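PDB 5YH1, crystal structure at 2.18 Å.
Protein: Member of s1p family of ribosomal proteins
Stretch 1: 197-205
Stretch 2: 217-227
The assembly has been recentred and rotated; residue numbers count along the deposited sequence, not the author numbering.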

# COMPACT_ATOMS: atom_id res chain seq x y z
N LEU A 197 -34.68 1.55 -1.68
CA LEU A 197 -34.52 0.23 -2.31
C LEU A 197 -33.03 0.06 -2.64
O LEU A 197 -32.53 0.60 -3.64
CB LEU A 197 -35.39 0.12 -3.56
CG LEU A 197 -35.47 -1.26 -4.22
CD1 LEU A 197 -36.10 -2.29 -3.31
CD2 LEU A 197 -36.24 -1.13 -5.52
N THR A 198 -32.33 -0.69 -1.79
CA THR A 198 -30.86 -0.67 -1.77
C THR A 198 -30.22 -1.69 -2.71
O THR A 198 -30.89 -2.58 -3.24
CB THR A 198 -30.34 -0.92 -0.33
OG1 THR A 198 -30.49 -2.30 0.02
CG2 THR A 198 -31.10 -0.06 0.66
N ALA A 199 -28.91 -1.57 -2.89
CA ALA A 199 -28.20 -2.40 -3.87
C ALA A 199 -28.32 -3.88 -3.57
O ALA A 199 -28.45 -4.69 -4.49
CB ALA A 199 -26.73 -1.99 -3.95
N GLY A 200 -28.27 -4.24 -2.29
CA GLY A 200 -28.40 -5.64 -1.88
C GLY A 200 -29.78 -6.22 -2.17
O GLY A 200 -29.91 -7.41 -2.42
N MSE A 201 -30.80 -5.37 -2.10
CA MSE A 201 -32.15 -5.78 -2.47
C MSE A 201 -32.17 -6.00 -3.96
O MSE A 201 -32.49 -7.10 -4.43
CB MSE A 201 -33.18 -4.71 -2.07
CG MSE A 201 -33.37 -4.67 -0.56
SE MSE A 201 -34.38 -3.07 0.02
CE MSE A 201 -33.42 -2.88 1.73
N LEU A 202 -31.80 -4.98 -4.72
CA LEU A 202 -31.75 -5.09 -6.19
C LEU A 202 -30.91 -6.27 -6.66
O LEU A 202 -31.33 -7.03 -7.54
CB LEU A 202 -31.15 -3.84 -6.78
CG LEU A 202 -31.91 -2.55 -6.53
CD1 LEU A 202 -31.04 -1.36 -6.90
CD2 LEU A 202 -33.22 -2.56 -7.32
N ALA A 203 -29.73 -6.42 -6.07
CA ALA A 203 -28.77 -7.43 -6.53
C ALA A 203 -29.24 -8.83 -6.22
O ALA A 203 -28.97 -9.76 -6.98
CB ALA A 203 -27.40 -7.18 -5.90
N THR A 204 -29.90 -9.00 -5.08
CA THR A 204 -30.48 -10.30 -4.75
C THR A 204 -31.55 -10.68 -5.78
O THR A 204 -31.57 -11.82 -6.24
CB THR A 204 -31.06 -10.32 -3.32
OG1 THR A 204 -30.01 -10.14 -2.37
CG2 THR A 204 -31.76 -11.64 -3.04
N GLU A 205 -32.39 -9.73 -6.18
CA GLU A 205 -33.41 -10.03 -7.20
C GLU A 205 -32.74 -10.34 -8.54
O GLU A 205 -33.07 -11.35 -9.18
CB GLU A 205 -34.43 -8.90 -7.35
CG GLU A 205 -35.21 -8.56 -6.07
CD GLU A 205 -36.20 -9.64 -5.61
OE1 GLU A 205 -36.37 -10.68 -6.27
OE2 GLU A 205 -36.84 -9.44 -4.55
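Stretch 2 217-227: RIKHLPAIAGT

Stretch 2 approaches stretch 1 as a helix, enters a type I turn from Ile-218 to Leu-221, closed by the bond from Leu-221 N to Ile-218 O (2.9 Å), and continues as a second helix through Thr-227. This second helix runs nearly antiparallel to helix 199-205: their N-to-C directions differ by 160°, and the axes approach to 7.9 Å. Where the backbones come close, Gly-200 and Ala-225 meet, and no hydrogen bond crosses between the stretches; the contact is one of packing.

Thr-198 occupies the N-cap position of helix 199-205, where threonine is common. Its CB points toward stretch 2, and its OG1 lies 4.0 Å from Ala-225 CB, while its carbonyl O accepts a hydrogen bond from Leu-202 N (3.0 Å). Ala-199, directed sideways, makes no contact. At Gly-200 the backbones draw close, with its CA 5.1 Å from the CA of Ala-225 and 3.6 Å from the CB of Ala-225. A CB on Gly-200 would fall 2.2 Å from the CB of Ala-225, so the absence of a side chain makes room for the alanine.

Met-201, a selenomethionine, leaves its backbone sideways, but its long, flexible chain reaches across. Its CG packs 3.9 Å from Pro-222 CB, an apolar contact, and its CE comes 3.3 Å from Gly-226 CA. Proline, lacking an N-H to donate, is tolerated in a helix's first turn, where its ring can pack against Met-201 and Thr-204. Here too a bare glycine is fitting, since a CB on Gly-226 would lie 2.6 Å from the CE of Met-201. Leu-202 points away.

Thr-204 is covered most extensively by stretch 2. Its OG1 donates to Gly-200 O (2.7 Å), satisfying the hydroxyl within its own helix, so the side chain can pack among apolar neighbours: OG1 of Thr-204 lies 3.5 Å from Pro-222 CD, and CG2 of Thr-204 lies 3.9 Å from Ile-218 CD1. Glu-205 sends its CA-to-CB bond away, although its side-chain end comes nearer, and its carboxylate hydrogen-bonds elsewhere in the structure.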

# COMPACT_ATOMS: atom_id res chain seq x y z
N ARG A 217 -30.98 -19.98 -0.58
CA ARG A 217 -29.72 -19.65 0.08
C ARG A 217 -29.57 -18.15 0.35
O ARG A 217 -29.06 -17.76 1.38
CB ARG A 217 -28.55 -20.14 -0.79
CG ARG A 217 -27.20 -20.04 -0.12
CD ARG A 217 -26.10 -20.54 -1.04
NE ARG A 217 -26.19 -21.98 -1.25
CZ ARG A 217 -25.82 -22.91 -0.37
NH1 ARG A 217 -25.30 -22.58 0.81
NH2 ARG A 217 -25.96 -24.19 -0.68
N ILE A 218 -30.02 -17.30 -0.58
CA ILE A 218 -29.76 -15.86 -0.49
C ILE A 218 -30.96 -14.96 -0.17
O ILE A 218 -30.79 -13.75 -0.05
CB ILE A 218 -29.12 -15.32 -1.79
CG1 ILE A 218 -30.12 -15.32 -2.96
CG2 ILE A 218 -27.89 -16.12 -2.16
CD1 ILE A 218 -29.58 -14.64 -4.19
N LYS A 219 -32.16 -15.52 -0.04
CA LYS A 219 -33.36 -14.68 0.09
C LYS A 219 -33.42 -13.83 1.36
O LYS A 219 -34.19 -12.87 1.42
CB LYS A 219 -34.65 -15.51 -0.06
CG LYS A 219 -34.83 -16.60 0.98
CD LYS A 219 -35.97 -17.51 0.57
CE LYS A 219 -36.18 -18.61 1.59
NZ LYS A 219 -37.22 -19.54 1.09
N HIS A 220 -32.59 -14.15 2.34
CA HIS A 220 -32.42 -13.32 3.55
C HIS A 220 -31.40 -12.17 3.43
O HIS A 220 -31.33 -11.30 4.32
CB HIS A 220 -32.03 -14.20 4.74
CG HIS A 220 -30.63 -14.71 4.67
ND1 HIS A 220 -30.23 -15.70 3.79
CD2 HIS A 220 -29.52 -14.35 5.35
CE1 HIS A 220 -28.94 -15.93 3.95
NE2 HIS A 220 -28.49 -15.13 4.89
N LEU A 221 -30.62 -12.15 2.35
CA LEU A 221 -29.57 -11.12 2.18
C LEU A 221 -30.11 -9.71 2.13
O LEU A 221 -29.52 -8.80 2.71
CB LEU A 221 -28.71 -11.42 0.95
CG LEU A 221 -27.87 -12.70 1.01
CD1 LEU A 221 -26.90 -12.77 -0.16
CD2 LEU A 221 -27.10 -12.82 2.32
N PRO A 222 -31.25 -9.50 1.44
CA PRO A 222 -31.83 -8.15 1.41
C PRO A 222 -32.12 -7.54 2.80
O PRO A 222 -32.00 -6.32 2.97
CB PRO A 222 -33.13 -8.35 0.63
CG PRO A 222 -32.84 -9.51 -0.27
CD PRO A 222 -31.94 -10.41 0.51
N ALA A 223 -32.48 -8.36 3.77
CA ALA A 223 -32.68 -7.89 5.14
C ALA A 223 -31.38 -7.38 5.75
O ALA A 223 -31.39 -6.37 6.45
CB ALA A 223 -33.27 -9.00 6.00
N ILE A 224 -30.28 -8.08 5.50
CA ILE A 224 -28.96 -7.65 5.98
C ILE A 224 -28.56 -6.32 5.30
O ILE A 224 -28.19 -5.36 5.97
CB ILE A 224 -27.89 -8.74 5.75
CG1 ILE A 224 -28.19 -9.96 6.61
CG2 ILE A 224 -26.50 -8.23 6.12
CD1 ILE A 224 -27.37 -11.19 6.30
N ALA A 225 -28.70 -6.27 3.98
CA ALA A 225 -28.34 -5.08 3.21
C ALA A 225 -29.12 -3.85 3.64
O ALA A 225 -28.53 -2.79 3.87
CB ALA A 225 -28.55 -5.34 1.73
N GLY A 226 -30.44 -4.01 3.78
CA GLY A 226 -31.32 -2.93 4.24
C GLY A 226 -31.01 -2.45 5.64
O GLY A 226 -31.14 -1.27 5.94
N THR A 227 -30.60 -3.38 6.51
CA THR A 227 -30.16 -3.02 7.85
C THR A 227 -28.90 -2.17 7.77
O THR A 227 -28.82 -1.10 8.37
CB THR A 227 -29.93 -4.27 8.72
OG1 THR A 227 -31.14 -5.03 8.78
CG2 THR A 227 -29.49 -3.88 10.12